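Local coordinates for ferripyochelin binding protein (Pyrococcus horikoshii, PDB 1V3W), which probably catalyses the reversible hydration of carbon dioxide to bicarbonate, as a trimeric gamma-class carbonic anhydrase that binds zinc and calcium ions, at residues K34-W38 / Y159-A163; G53-Q59 / I74-I80; N93-I97 / W151-N155. One frame throughout, in Å; residues are numbered along the deposited sequence. Where two conformers were deposited one is given.

Contact 1 (K34-W38 / Y159-A163); sequences KTSVW and YVELA
Residues 159-163 of helix 146-169 pack across a turn that runs into strand 36-37. Lys34 has a left-handed backbone (phi/psi 60/24), after which Ser36 and Val37 are extended; the closest CA pairs are Lys34 with Val160 (5.9 Å) and Ser36 with Ala163 (6.1 Å). At Tyr159, a chi1 of -96° lies between wells and sends the ring to the indole of Trp38 (chi1 m, chi2 86°) in an offset edge-to-face stack: the Tyr159 edge meets the five-membered ring with centroids 5.0 Å apart and planes at 76°, and Trp38 NE1 is 3.4 Å from Tyr159 CD2. Within its own segment Trp38 NE1 makes a weak hydrogen bond to Ser36 OG (2.9 Å). The hydroxyl of Tyr159 is hydrogen-bonded to Arg44 NH2 of the second subunit, an arginine that also makes a cation-pi contact with Trp38. This is the left-handed parallel beta-helix of the hexapeptide-repeat family, with the long helix laid along one sheet; Tyr159 sits beside a zinc ion and is a zinc-binding residue in a structure of this protein. One residue on, Val160 (chi1 t) covers the turn, its CG2 3.8 Å from Lys34 O and its CG1 4.0 Å from Lys34 CD. Leu162 reaches the far rim of the indole, Trp38 CH2 to Leu162 CG being 4.2 Å. Ala163, whose N is hydrogen-bonded to Tyr159 O (2.8 Å), is small enough to bring its CB within 3.7 Å of Ser36 CB and 4.2 Å of Trp38 CZ2.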
ATOM      1  N   LYS A  34       8.205 -10.700 -20.875  1.00  9.16           N
ATOM      2  CA  LYS A  34       9.128  -9.927 -20.055  1.00  7.81           C
ATOM      3  C   LYS A  34       8.496  -8.970 -19.052  1.00  9.02           C
ATOM      4  O   LYS A  34       9.109  -7.978 -18.654  1.00  8.63           O
ATOM      5  CB  LYS A  34      10.121  -9.185 -20.957  1.00 10.64           C
ATOM      6  CG  LYS A  34      11.037 -10.137 -21.722  1.00 12.52           C
ATOM      7  CD  LYS A  34      11.939  -9.405 -22.701  1.00 18.04           C
ATOM      8  CE  LYS A  34      12.892 -10.370 -23.393  1.00 22.90           C
ATOM      9  NZ  LYS A  34      12.166 -11.420 -24.158  1.00 36.71           N
ATOM     10  N   THR A  35       7.263  -9.265 -18.654  1.00  8.05           N
ATOM     11  CA  THR A  35       6.599  -8.447 -17.650  1.00  6.99           C
ATOM     12  C   THR A  35       6.996  -9.035 -16.311  1.00  6.93           C
ATOM     13  O   THR A  35       7.540 -10.138 -16.241  1.00  8.19           O
ATOM     14  CB  THR A  35       5.058  -8.498 -17.765  1.00  8.20           C
ATOM     15  OG1 THR A  35       4.615  -9.861 -17.734  1.00  8.25           O
ATOM     16  CG2 THR A  35       4.597  -7.828 -19.044  1.00  8.36           C
ATOM     17  N   SER A  36       6.735  -8.297 -15.243  1.00  5.98           N
ATOM     18  CA  SER A  36       7.061  -8.785 -13.916  1.00  6.14           C
ATOM     19  C   SER A  36       6.076  -8.231 -12.898  1.00  6.61           C
ATOM     20  O   SER A  36       5.678  -7.067 -12.966  1.00  7.29           O
ATOM     21  CB  SER A  36       8.505  -8.414 -13.538  1.00  6.43           C
ATOM     22  OG  SER A  36       8.765  -7.028 -13.678  1.00  7.32           O
ATOM     23  N   VAL A  37       5.666  -9.093 -11.976  1.00  6.16           N
ATOM     24  CA  VAL A  37       4.730  -8.735 -10.919  1.00  5.80           C
ATOM     25  C   VAL A  37       5.457  -9.090  -9.629  1.00  8.19           C
ATOM     26  O   VAL A  37       5.822 -10.246  -9.398  1.00  6.28           O
ATOM     27  CB  VAL A  37       3.414  -9.526 -11.055  1.00  7.63           C
ATOM     28  CG1 VAL A  37       2.466  -9.163  -9.924  1.00  8.48           C
ATOM     29  CG2 VAL A  37       2.760  -9.210 -12.397  1.00  8.41           C
ATOM     30  N   TRP A  38       5.654  -8.081  -8.792  1.00  7.52           N
ATOM     31  CA  TRP A  38       6.421  -8.233  -7.570  1.00  6.24           C
ATOM     32  C   TRP A  38       5.659  -8.569  -6.293  1.00  7.17           C
ATOM     33  O   TRP A  38       4.433  -8.538  -6.265  1.00  6.69           O
ATOM     34  CB  TRP A  38       7.303  -6.987  -7.439  1.00  6.91           C
ATOM     35  CG  TRP A  38       8.181  -6.872  -8.661  1.00  6.13           C
ATOM     36  CD1 TRP A  38       7.868  -6.272  -9.852  1.00  7.09           C
ATOM     37  CD2 TRP A  38       9.436  -7.537  -8.866  1.00  7.34           C
ATOM     38  NE1 TRP A  38       8.851  -6.528 -10.784  1.00  7.79           N
ATOM     39  CE2 TRP A  38       9.822  -7.287 -10.204  1.00  5.08           C
ATOM     40  CE3 TRP A  38      10.271  -8.298  -8.045  1.00  8.01           C
ATOM     41  CZ2 TRP A  38      11.008  -7.812 -10.741  1.00  6.71           C
ATOM     42  CZ3 TRP A  38      11.445  -8.814  -8.582  1.00  7.51           C
ATOM     43  CH2 TRP A  38      11.807  -8.559  -9.918  1.00  6.80           C
ATOM     44  N   TYR A 159      14.159  -3.454 -14.828  1.00  9.40           N
ATOM     45  CA  TYR A 159      13.262  -4.456 -14.278  1.00  7.09           C
ATOM     46  C   TYR A 159      13.184  -5.744 -15.070  1.00  7.49           C
ATOM     47  O   TYR A 159      12.985  -6.817 -14.497  1.00  9.42           O
ATOM     48  CB  TYR A 159      11.866  -3.877 -14.096  1.00  9.19           C
ATOM     49  CG  TYR A 159      11.666  -3.407 -12.691  1.00  8.32           C
ATOM     50  CD1 TYR A 159      12.033  -2.122 -12.306  1.00 11.17           C
ATOM     51  CD2 TYR A 159      11.217  -4.291 -11.713  1.00  8.37           C
ATOM     52  CE1 TYR A 159      11.964  -1.727 -10.974  1.00 13.00           C
ATOM     53  CE2 TYR A 159      11.148  -3.914 -10.385  1.00 10.25           C
ATOM     54  CZ  TYR A 159      11.523  -2.635 -10.021  1.00  9.82           C
ATOM     55  OH  TYR A 159      11.467  -2.290  -8.693  1.00 13.16           O
ATOM     56  N   VAL A 160      13.326  -5.649 -16.387  1.00  8.32           N
ATOM     57  CA  VAL A 160      13.294  -6.853 -17.202  1.00  8.83           C
ATOM     58  C   VAL A 160      14.460  -7.739 -16.764  1.00  9.21           C
ATOM     59  O   VAL A 160      14.315  -8.951 -16.617  1.00 10.05           O
ATOM     60  CB  VAL A 160      13.421  -6.518 -18.699  1.00  7.20           C
ATOM     61  CG1 VAL A 160      13.646  -7.792 -19.504  1.00  9.13           C
ATOM     62  CG2 VAL A 160      12.158  -5.815 -19.178  1.00 10.65           C
ATOM     63  N   GLU A 161      15.615  -7.121 -16.536  1.00 10.03           N
ATOM     64  CA  GLU A 161      16.793  -7.859 -16.104  1.00 11.76           C
ATOM     65  C   GLU A 161      16.617  -8.382 -14.680  1.00 11.00           C
ATOM     66  O   GLU A 161      16.986  -9.518 -14.376  1.00 11.60           O
ATOM     67  CB  GLU A 161      18.034  -6.965 -16.180  1.00 16.05           C
ATOM     68  CG  GLU A 161      18.318  -6.417 -17.572  1.00 27.29           C
ATOM     69  CD  GLU A 161      18.500  -7.509 -18.613  1.00 37.53           C
ATOM     70  OE1 GLU A 161      19.401  -8.357 -18.437  1.00 44.35           O
ATOM     71  OE2 GLU A 161      17.744  -7.518 -19.609  1.00 43.40           O
ATOM     72  N   LEU A 162      16.050  -7.548 -13.812  1.00 11.15           N
ATOM     73  CA  LEU A 162      15.820  -7.920 -12.421  1.00 12.53           C
ATOM     74  C   LEU A 162      14.902  -9.137 -12.362  1.00 10.00           C
ATOM     75  O   LEU A 162      15.142 -10.075 -11.603  1.00 10.62           O
ATOM     76  CB  LEU A 162      15.192  -6.738 -11.676  1.00 13.28           C
ATOM     77  CG  LEU A 162      15.454  -6.586 -10.178  1.00 19.07           C
ATOM     78  CD1 LEU A 162      16.949  -6.679  -9.895  1.00 14.48           C
ATOM     79  CD2 LEU A 162      14.908  -5.241  -9.719  1.00 15.97           C
ATOM     80  N   ALA A 163      13.857  -9.119 -13.184  1.00  9.55           N
ATOM     81  CA  ALA A 163      12.904 -10.217 -13.236  1.00 10.82           C
ATOM     82  C   ALA A 163      13.616 -11.522 -13.568  1.00  9.51           C
ATOM     83  O   ALA A 163      13.373 -12.546 -12.937  1.00  9.55           O
ATOM     84  CB  ALA A 163      11.826  -9.924 -14.276  1.00 10.36           C
TER

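Contact 2 (G53-Q59 / I74-I80); sequences GKYSNVQ and IGEYVTI
Two successive coils lie in parallel register, Ser56 over Val78 (CA-CA 4.5 Å), Asn57 over Thr79 (5.2 Å) and Val58 over Ile80 (4.9 Å). Both segments turn a corner through a left-handed residue, Tyr55 (65/16) and Tyr77 (55/39); Gly53-Ser56 is a type II turn with a weak Ser56 N to Gly53 O bond (3.4 Å). The strand ladder runs Asn57 N to Val78 O (2.9 Å), Ile80 N to Asn57 O (2.9 Å) and Gln59 N to Ile80 O (3.0 Å). At the corner, Gly53 N gives to Ile74 O (2.9 Å), Tyr77 N to Lys54 O (3.0 Å) and Glu76 N to Asn93 OD1. Ser56 OG (chi1 m) donates to Gly75 O (2.7 Å) and accepts from Val78 N (2.8 Å). Lys54 NZ forms a salt bridge with Glu76 OE2 (2.7 Å), while the Tyr55 and Tyr77 rings make an offset stack, centroids 4.3 Å apart and planes at 18°. Val58 CG2 meets Ile80 CD1 at 3.9 Å. Near zinc, Gln59 OE1 takes a weak hydrogen bond from His82 N and one from glycerol, probably from the crystallisation liquor. Such a parallel ladder, with stacked tyrosines and aliphatics, is typical of the left-handed parallel beta-helix.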
ATOM      1  N   GLY A  53       1.141  -4.880 -20.957  1.00  7.84           N
ATOM      2  CA  GLY A  53       1.973  -5.033 -22.140  1.00  9.46           C
ATOM      3  C   GLY A  53       3.418  -5.428 -21.908  1.00  8.16           C
ATOM      4  O   GLY A  53       3.905  -5.420 -20.781  1.00  8.71           O
ATOM      5  N   LYS A  54       4.110  -5.753 -22.996  1.00  8.37           N
ATOM      6  CA  LYS A  54       5.499  -6.184 -22.932  1.00  6.86           C
ATOM      7  C   LYS A  54       6.448  -5.259 -22.183  1.00  8.12           C
ATOM      8  O   LYS A  54       6.335  -4.033 -22.245  1.00  7.25           O
ATOM      9  CB  LYS A  54       6.054  -6.408 -24.349  1.00 10.20           C
ATOM     10  CG  LYS A  54       5.373  -7.527 -25.126  1.00 10.62           C
ATOM     11  CD  LYS A  54       6.226  -8.008 -26.302  1.00 20.23           C
ATOM     12  CE  LYS A  54       6.442  -6.923 -27.349  1.00 20.71           C
ATOM     13  NZ  LYS A  54       5.176  -6.541 -28.033  1.00 23.36           N
ATOM     14  N   TYR A  55       7.387  -5.879 -21.471  1.00  7.38           N
ATOM     15  CA  TYR A  55       8.433  -5.177 -20.727  1.00  7.83           C
ATOM     16  C   TYR A  55       7.953  -4.312 -19.573  1.00  7.45           C
ATOM     17  O   TYR A  55       8.706  -3.463 -19.089  1.00  8.57           O
ATOM     18  CB  TYR A  55       9.243  -4.283 -21.670  1.00  8.25           C
ATOM     19  CG  TYR A  55       9.569  -4.881 -23.019  1.00  9.56           C
ATOM     20  CD1 TYR A  55      10.494  -5.914 -23.149  1.00 12.99           C
ATOM     21  CD2 TYR A  55       8.971  -4.384 -24.172  1.00 10.27           C
ATOM     22  CE1 TYR A  55      10.820  -6.433 -24.402  1.00 17.26           C
ATOM     23  CE2 TYR A  55       9.287  -4.894 -25.427  1.00 13.40           C
ATOM     24  CZ  TYR A  55      10.212  -5.914 -25.535  1.00 17.02           C
ATOM     25  OH  TYR A  55      10.540  -6.402 -26.780  1.00 19.80           O
ATOM     26  N   SER A  56       6.718  -4.512 -19.130  1.00  6.99           N
ATOM     27  CA  SER A  56       6.185  -3.700 -18.044  1.00  6.95           C
ATOM     28  C   SER A  56       6.249  -4.394 -16.692  1.00  7.91           C
ATOM     29  O   SER A  56       6.153  -5.619 -16.600  1.00  6.86           O
ATOM     30  CB  SER A  56       4.748  -3.284 -18.365  1.00  7.61           C
ATOM     31  OG  SER A  56       4.733  -2.419 -19.493  1.00  7.25           O
ATOM     32  N   ASN A  57       6.421  -3.596 -15.641  1.00  6.34           N
ATOM     33  CA  ASN A  57       6.515  -4.128 -14.287  1.00  6.44           C
ATOM     34  C   ASN A  57       5.469  -3.541 -13.348  1.00  6.13           C
ATOM     35  O   ASN A  57       5.122  -2.365 -13.439  1.00  7.41           O
ATOM     36  CB  ASN A  57       7.913  -3.876 -13.711  1.00  7.01           C
ATOM     37  CG  ASN A  57       8.307  -2.408 -13.741  1.00  5.58           C
ATOM     38  OD1 ASN A  57       8.888  -1.922 -14.721  1.00 10.54           O
ATOM     39  ND2 ASN A  57       7.993  -1.694 -12.674  1.00  6.70           N
ATOM     40  N   VAL A  58       4.979  -4.383 -12.444  1.00  6.70           N
ATOM     41  CA  VAL A  58       3.976  -3.999 -11.454  1.00  5.26           C
ATOM     42  C   VAL A  58       4.667  -4.279 -10.125  1.00  5.04           C
ATOM     43  O   VAL A  58       4.764  -5.427  -9.695  1.00  6.78           O
ATOM     44  CB  VAL A  58       2.711  -4.869 -11.596  1.00  5.86           C
ATOM     45  CG1 VAL A  58       1.649  -4.408 -10.621  1.00  8.03           C
ATOM     46  CG2 VAL A  58       2.187  -4.787 -13.032  1.00  7.62           C
ATOM     47  N   GLN A  59       5.142  -3.221  -9.480  1.00  4.40           N
ATOM     48  CA  GLN A  59       5.912  -3.350  -8.255  1.00  6.31           C
ATOM     49  C   GLN A  59       5.219  -3.763  -6.961  1.00  6.03           C
ATOM     50  O   GLN A  59       4.003  -3.957  -6.913  1.00  5.32           O
ATOM     51  CB  GLN A  59       6.737  -2.073  -8.081  1.00  7.38           C
ATOM     52  CG  GLN A  59       7.785  -1.955  -9.195  1.00  8.58           C
ATOM     53  CD  GLN A  59       8.503  -0.621  -9.235  1.00  7.24           C
ATOM     54  OE1 GLN A  59       8.525   0.122  -8.255  1.00  8.54           O
ATOM     55  NE2 GLN A  59       9.111  -0.317 -10.378  1.00  8.51           N
ATOM     56  N   ILE A  74      -2.537  -1.532 -19.755  1.00  7.88           N
ATOM     57  CA  ILE A  74      -1.201  -0.991 -19.570  1.00  7.55           C
ATOM     58  C   ILE A  74      -0.361  -1.293 -20.803  1.00  7.40           C
ATOM     59  O   ILE A  74      -0.368  -2.418 -21.305  1.00  7.89           O
ATOM     60  CB  ILE A  74      -0.523  -1.619 -18.337  0.50 11.02           C
ATOM     61  CG1 ILE A  74      -1.399  -1.412 -17.098  0.50 15.18           C
ATOM     62  CG2 ILE A  74       0.850  -1.008 -18.133  1.00  8.95           C
ATOM     63  CD1 ILE A  74      -1.645   0.037 -16.750  0.50 14.76           C
ATOM     64  N   GLY A  75       0.354  -0.281 -21.288  1.00  7.44           N
ATOM     65  CA  GLY A  75       1.191  -0.456 -22.463  1.00  7.90           C
ATOM     66  C   GLY A  75       2.522  -1.129 -22.183  1.00  8.65           C
ATOM     67  O   GLY A  75       2.669  -1.862 -21.199  1.00  8.29           O
ATOM     68  N   GLU A  76       3.495  -0.870 -23.053  1.00  7.65           N
ATOM     69  CA  GLU A  76       4.824  -1.457 -22.943  1.00  8.92           C
ATOM     70  C   GLU A  76       5.821  -0.555 -22.227  1.00  8.64           C
ATOM     71  O   GLU A  76       5.696   0.670 -22.252  1.00  8.73           O
ATOM     72  CB  GLU A  76       5.370  -1.786 -24.333  1.00  9.87           C
ATOM     73  CG  GLU A  76       4.437  -2.627 -25.181  1.00  8.14           C
ATOM     74  CD  GLU A  76       5.159  -3.319 -26.318  1.00  9.08           C
ATOM     75  OE1 GLU A  76       6.334  -2.976 -26.579  1.00  9.53           O
ATOM     76  OE2 GLU A  76       4.549  -4.205 -26.948  1.00  9.88           O
ATOM     77  N   TYR A  77       6.821  -1.174 -21.603  1.00  8.43           N
ATOM     78  CA  TYR A  77       7.852  -0.439 -20.873  1.00  7.60           C
ATOM     79  C   TYR A  77       7.238   0.478 -19.827  1.00  8.37           C
ATOM     80  O   TYR A  77       7.697   1.606 -19.623  1.00 10.13           O
ATOM     81  CB  TYR A  77       8.702   0.385 -21.841  1.00  7.58           C
ATOM     82  CG  TYR A  77       9.540  -0.443 -22.788  1.00  8.90           C
ATOM     83  CD1 TYR A  77      10.729  -1.040 -22.364  1.00 10.35           C
ATOM     84  CD2 TYR A  77       9.159  -0.604 -24.118  1.00 11.69           C
ATOM     85  CE1 TYR A  77      11.518  -1.774 -23.246  1.00  9.99           C
ATOM     86  CE2 TYR A  77       9.940  -1.333 -25.008  1.00 10.17           C
ATOM     87  CZ  TYR A  77      11.117  -1.914 -24.566  1.00 10.10           C
ATOM     88  OH  TYR A  77      11.904  -2.625 -25.443  1.00 13.63           O
ATOM     89  N   VAL A  78       6.188  -0.003 -19.171  1.00  8.46           N
ATOM     90  CA  VAL A  78       5.531   0.772 -18.133  1.00  7.25           C
ATOM     91  C   VAL A  78       6.021   0.319 -16.770  1.00  7.78           C
ATOM     92  O   VAL A  78       6.126  -0.877 -16.497  1.00  8.57           O
ATOM     93  CB  VAL A  78       3.995   0.607 -18.178  1.00  5.90           C
ATOM     94  CG1 VAL A  78       3.360   1.292 -16.967  1.00  6.53           C
ATOM     95  CG2 VAL A  78       3.447   1.206 -19.462  1.00  6.98           C
ATOM     96  N   THR A  79       6.340   1.291 -15.925  1.00  5.87           N
ATOM     97  CA  THR A  79       6.794   1.017 -14.572  1.00  6.77           C
ATOM     98  C   THR A  79       5.699   1.452 -13.609  1.00  6.76           C
ATOM     99  O   THR A  79       5.389   2.638 -13.524  1.00  8.19           O
ATOM    100  CB  THR A  79       8.078   1.809 -14.240  1.00  7.42           C
ATOM    101  OG1 THR A  79       9.167   1.306 -15.021  1.00  8.45           O
ATOM    102  CG2 THR A  79       8.418   1.685 -12.759  1.00 11.08           C
ATOM    103  N   ILE A  80       5.094   0.498 -12.910  1.00  5.41           N
ATOM    104  CA  ILE A  80       4.062   0.837 -11.937  1.00  6.97           C
ATOM    105  C   ILE A  80       4.751   0.764 -10.579  1.00  7.05           C
ATOM    106  O   ILE A  80       4.991  -0.317 -10.037  1.00  7.25           O
ATOM    107  CB  ILE A  80       2.868  -0.129 -12.009  1.00  7.09           C
ATOM    108  CG1 ILE A  80       2.332  -0.167 -13.446  1.00  8.61           C
ATOM    109  CG2 ILE A  80       1.768   0.341 -11.058  1.00 10.26           C
ATOM    110  CD1 ILE A  80       1.113  -1.037 -13.625  1.00 12.28           C
TER

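Contact 3 (N93-I97 / W151-N155); sequences NYVII and WTKKN
In this left-handed parallel beta-helix, helix 146-169 lies against the sheet that contains strand 95-97; the axes of strand 95-97 and helix segment 151-155 cross at 71° and approach to 7.9 Å. Ile96, Tyr94 and Thr152 bury the most surface. Thr152 points at the corner before the strand, its CA 5.0 Å from that of Tyr94, the nearest pair of the two backbones. Tyr94 has a left-handed conformation (57/56), and its carbonyl O lies 3.3 Å from Thr152 CB; Tyr94 CB and Thr152 OG1 are 3.6 Å apart. With chi1 m, the Tyr94 ring runs beside the helix, its CD1 touching Lys153 CB at 3.8 Å, while on the coils next to it the ring stacks with His112 and meets Tyr77 nearly parallel. Thr152 OG1 (chi1 p) is hydrogen-bonded to Ile149 O and to His112 ND1. Further along, the backbone is extended and Ile96 (chi1 m, chi2 t) aims its side chain at the helix. Its CD1 is the tip that does most of the touching, 3.9 Å from Thr152 CA and 3.7 Å from Asn155 ND2. Trp151 and Asn155 lie one turn apart, joined by Asn155 N to Trp151 O (3.0 Å). Asn155 OD1 is hydrogen-bonded to a glycerol, probably from the crystallisation liquor. The tightest approach between apolar side chains is from Ile96 CD1 to Trp151 CD1, at 3.3 Å.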
ATOM      1  N   ASN A  93       2.573   3.761 -23.480  1.00  9.24           N
ATOM      2  CA  ASN A  93       3.901   3.165 -23.459  1.00  7.11           C
ATOM      3  C   ASN A  93       4.944   4.093 -22.845  1.00  8.50           C
ATOM      4  O   ASN A  93       4.831   5.314 -22.944  1.00  9.65           O
ATOM      5  CB  ASN A  93       4.323   2.795 -24.887  1.00  7.71           C
ATOM      6  CG  ASN A  93       3.313   1.899 -25.581  1.00  6.69           C
ATOM      7  OD1 ASN A  93       2.834   0.926 -25.007  1.00 10.23           O
ATOM      8  ND2 ASN A  93       2.993   2.220 -26.832  1.00  7.51           N
ATOM      9  N   TYR A  94       5.952   3.503 -22.205  1.00  8.01           N
ATOM     10  CA  TYR A  94       7.033   4.262 -21.574  1.00  9.10           C
ATOM     11  C   TYR A  94       6.474   5.240 -20.552  1.00 10.97           C
ATOM     12  O   TYR A  94       6.721   6.448 -20.618  1.00 10.41           O
ATOM     13  CB  TYR A  94       7.834   5.020 -22.638  1.00  8.23           C
ATOM     14  CG  TYR A  94       8.314   4.135 -23.761  1.00  8.44           C
ATOM     15  CD1 TYR A  94       9.449   3.341 -23.616  1.00  9.60           C
ATOM     16  CD2 TYR A  94       7.597   4.049 -24.953  1.00 11.04           C
ATOM     17  CE1 TYR A  94       9.858   2.479 -24.629  1.00  7.60           C
ATOM     18  CE2 TYR A  94       7.992   3.188 -25.971  1.00  9.57           C
ATOM     19  CZ  TYR A  94       9.121   2.405 -25.799  1.00  9.51           C
ATOM     20  OH  TYR A  94       9.501   1.521 -26.774  1.00  9.78           O
ATOM     21  N   VAL A  95       5.714   4.705 -19.605  1.00  9.77           N
ATOM     22  CA  VAL A  95       5.109   5.514 -18.561  1.00  8.36           C
ATOM     23  C   VAL A  95       5.606   5.081 -17.198  1.00  6.26           C
ATOM     24  O   VAL A  95       5.643   3.890 -16.894  1.00  8.19           O
ATOM     25  CB  VAL A  95       3.570   5.380 -18.565  1.00  7.89           C
ATOM     26  CG1 VAL A  95       2.968   6.186 -17.416  1.00  7.93           C
ATOM     27  CG2 VAL A  95       3.009   5.854 -19.899  1.00  8.40           C
ATOM     28  N   ILE A  96       6.009   6.053 -16.389  1.00  7.12           N
ATOM     29  CA  ILE A  96       6.454   5.767 -15.040  1.00  7.42           C
ATOM     30  C   ILE A  96       5.354   6.233 -14.102  1.00  7.21           C
ATOM     31  O   ILE A  96       5.087   7.434 -13.985  1.00  7.90           O
ATOM     32  CB  ILE A  96       7.766   6.506 -14.686  1.00  8.26           C
ATOM     33  CG1 ILE A  96       8.914   5.944 -15.526  1.00 11.64           C
ATOM     34  CG2 ILE A  96       8.078   6.343 -13.194  1.00 12.17           C
ATOM     35  CD1 ILE A  96      10.249   6.608 -15.272  1.00 14.75           C
ATOM     36  N   ILE A  97       4.692   5.277 -13.461  1.00  5.11           N
ATOM     37  CA  ILE A  97       3.637   5.584 -12.508  1.00  5.76           C
ATOM     38  C   ILE A  97       4.340   5.695 -11.162  1.00  6.88           C
ATOM     39  O   ILE A  97       4.853   4.707 -10.631  1.00  7.47           O
ATOM     40  CB  ILE A  97       2.572   4.463 -12.482  0.50  7.85           C
ATOM     41  CG1 ILE A  97       1.856   4.403 -13.836  0.50  7.92           C
ATOM     42  CG2 ILE A  97       1.571   4.706 -11.361  1.00 10.61           C
ATOM     43  CD1 ILE A  97       1.129   5.682 -14.218  0.50  8.00           C
ATOM     44  N   TRP A 151      14.803   7.834 -19.424  1.00 13.07           N
ATOM     45  CA  TRP A 151      14.532   7.102 -18.192  1.00 14.46           C
ATOM     46  C   TRP A 151      13.200   6.348 -18.260  1.00 12.89           C
ATOM     47  O   TRP A 151      13.053   5.293 -17.640  1.00 15.54           O
ATOM     48  CB  TRP A 151      14.531   8.061 -16.993  1.00 13.21           C
ATOM     49  CG  TRP A 151      14.290   7.388 -15.667  1.00 14.64           C
ATOM     50  CD1 TRP A 151      13.307   7.682 -14.767  1.00 18.81           C
ATOM     51  CD2 TRP A 151      15.044   6.304 -15.103  1.00 15.19           C
ATOM     52  NE1 TRP A 151      13.402   6.851 -13.676  1.00 14.84           N
ATOM     53  CE2 TRP A 151      14.456   6.001 -13.851  1.00 15.32           C
ATOM     54  CE3 TRP A 151      16.158   5.570 -15.522  1.00 19.64           C
ATOM     55  CZ2 TRP A 151      14.945   4.981 -13.025  1.00 16.99           C
ATOM     56  CZ3 TRP A 151      16.643   4.555 -14.698  1.00 20.52           C
ATOM     57  CH2 TRP A 151      16.036   4.275 -13.460  1.00 16.26           C
ATOM     58  N   THR A 152      12.232   6.873 -19.007  1.00 11.93           N
ATOM     59  CA  THR A 152      10.946   6.186 -19.109  1.00 12.46           C
ATOM     60  C   THR A 152      11.113   4.785 -19.707  1.00 13.86           C
ATOM     61  O   THR A 152      10.254   3.924 -19.505  1.00 16.15           O
ATOM     62  CB  THR A 152       9.892   6.989 -19.934  1.00 12.30           C
ATOM     63  OG1 THR A 152      10.378   7.229 -21.260  1.00 15.16           O
ATOM     64  CG2 THR A 152       9.578   8.321 -19.256  1.00 13.18           C
ATOM     65  N   LYS A 153      12.206   4.551 -20.440  1.00 11.83           N
ATOM     66  CA  LYS A 153      12.471   3.220 -21.005  1.00 11.14           C
ATOM     67  C   LYS A 153      13.459   2.456 -20.112  1.00 13.76           C
ATOM     68  O   LYS A 153      13.242   1.292 -19.786  1.00 13.52           O
ATOM     69  CB  LYS A 153      13.046   3.301 -22.439  1.00 10.41           C
ATOM     70  CG  LYS A 153      13.402   1.913 -23.033  1.00 12.48           C
ATOM     71  CD  LYS A 153      13.803   1.928 -24.523  1.00 11.86           C
ATOM     72  CE  LYS A 153      14.252   0.531 -24.994  1.00 13.91           C
ATOM     73  NZ  LYS A 153      14.477   0.417 -26.468  1.00 13.67           N
ATOM     74  N   LYS A 154      14.540   3.128 -19.720  1.00 13.71           N
ATOM     75  CA  LYS A 154      15.601   2.562 -18.878  1.00 10.84           C
ATOM     76  C   LYS A 154      15.060   1.905 -17.599  1.00  9.68           C
ATOM     77  O   LYS A 154      15.471   0.802 -17.236  1.00 12.53           O
ATOM     78  CB  LYS A 154      16.611   3.690 -18.547  1.00 14.40           C
ATOM     79  CG  LYS A 154      17.883   3.340 -17.742  1.00 27.07           C
ATOM     80  CD  LYS A 154      19.176   3.906 -18.412  1.00 34.14           C
ATOM     81  CE  LYS A 154      19.890   5.151 -17.771  1.00 36.88           C
ATOM     82  NZ  LYS A 154      19.682   5.564 -16.342  1.00 42.66           N
ATOM     83  N   ASN A 155      14.134   2.582 -16.928  1.00 11.08           N
ATOM     84  CA  ASN A 155      13.542   2.069 -15.694  1.00 13.42           C
ATOM     85  C   ASN A 155      12.966   0.676 -15.947  1.00 10.77           C
ATOM     86  O   ASN A 155      13.204  -0.265 -15.183  1.00 12.04           O
ATOM     87  CB  ASN A 155      12.426   3.009 -15.221  1.00 14.05           C
ATOM     88  CG  ASN A 155      12.039   2.792 -13.764  1.00 23.94           C
ATOM     89  OD1 ASN A 155      12.184   1.696 -13.219  1.00 21.50           O
ATOM     90  ND2 ASN A 155      11.522   3.840 -13.132  1.00 15.68           N
TER

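In the fold
Contacts 1 and 3 both set helix 146-169 against the same sheet of the beta-helix; contact 3 uses 151-155 and contact 1 uses 159-163, further toward the C-terminus. Contact 1 is buried, near the second subunit and zinc; contact 3 lies at the surface, touched by no other chain of the assembly. Contact 1 centres on the Trp38-Tyr159 pair, while contact 3 packs Ile96 and Tyr94 on Trp151, Thr152 and Lys153 without a ring pair across its segments. Contact 2, also buried, joins coil to coil mainly through a backbone ladder, with a salt bridge and a ring stack at the corner. Its strands 57-58 and 79-80 neighbour 36-37 and 95-97, and its tyrosine pile continues into Tyr94 of contact 3.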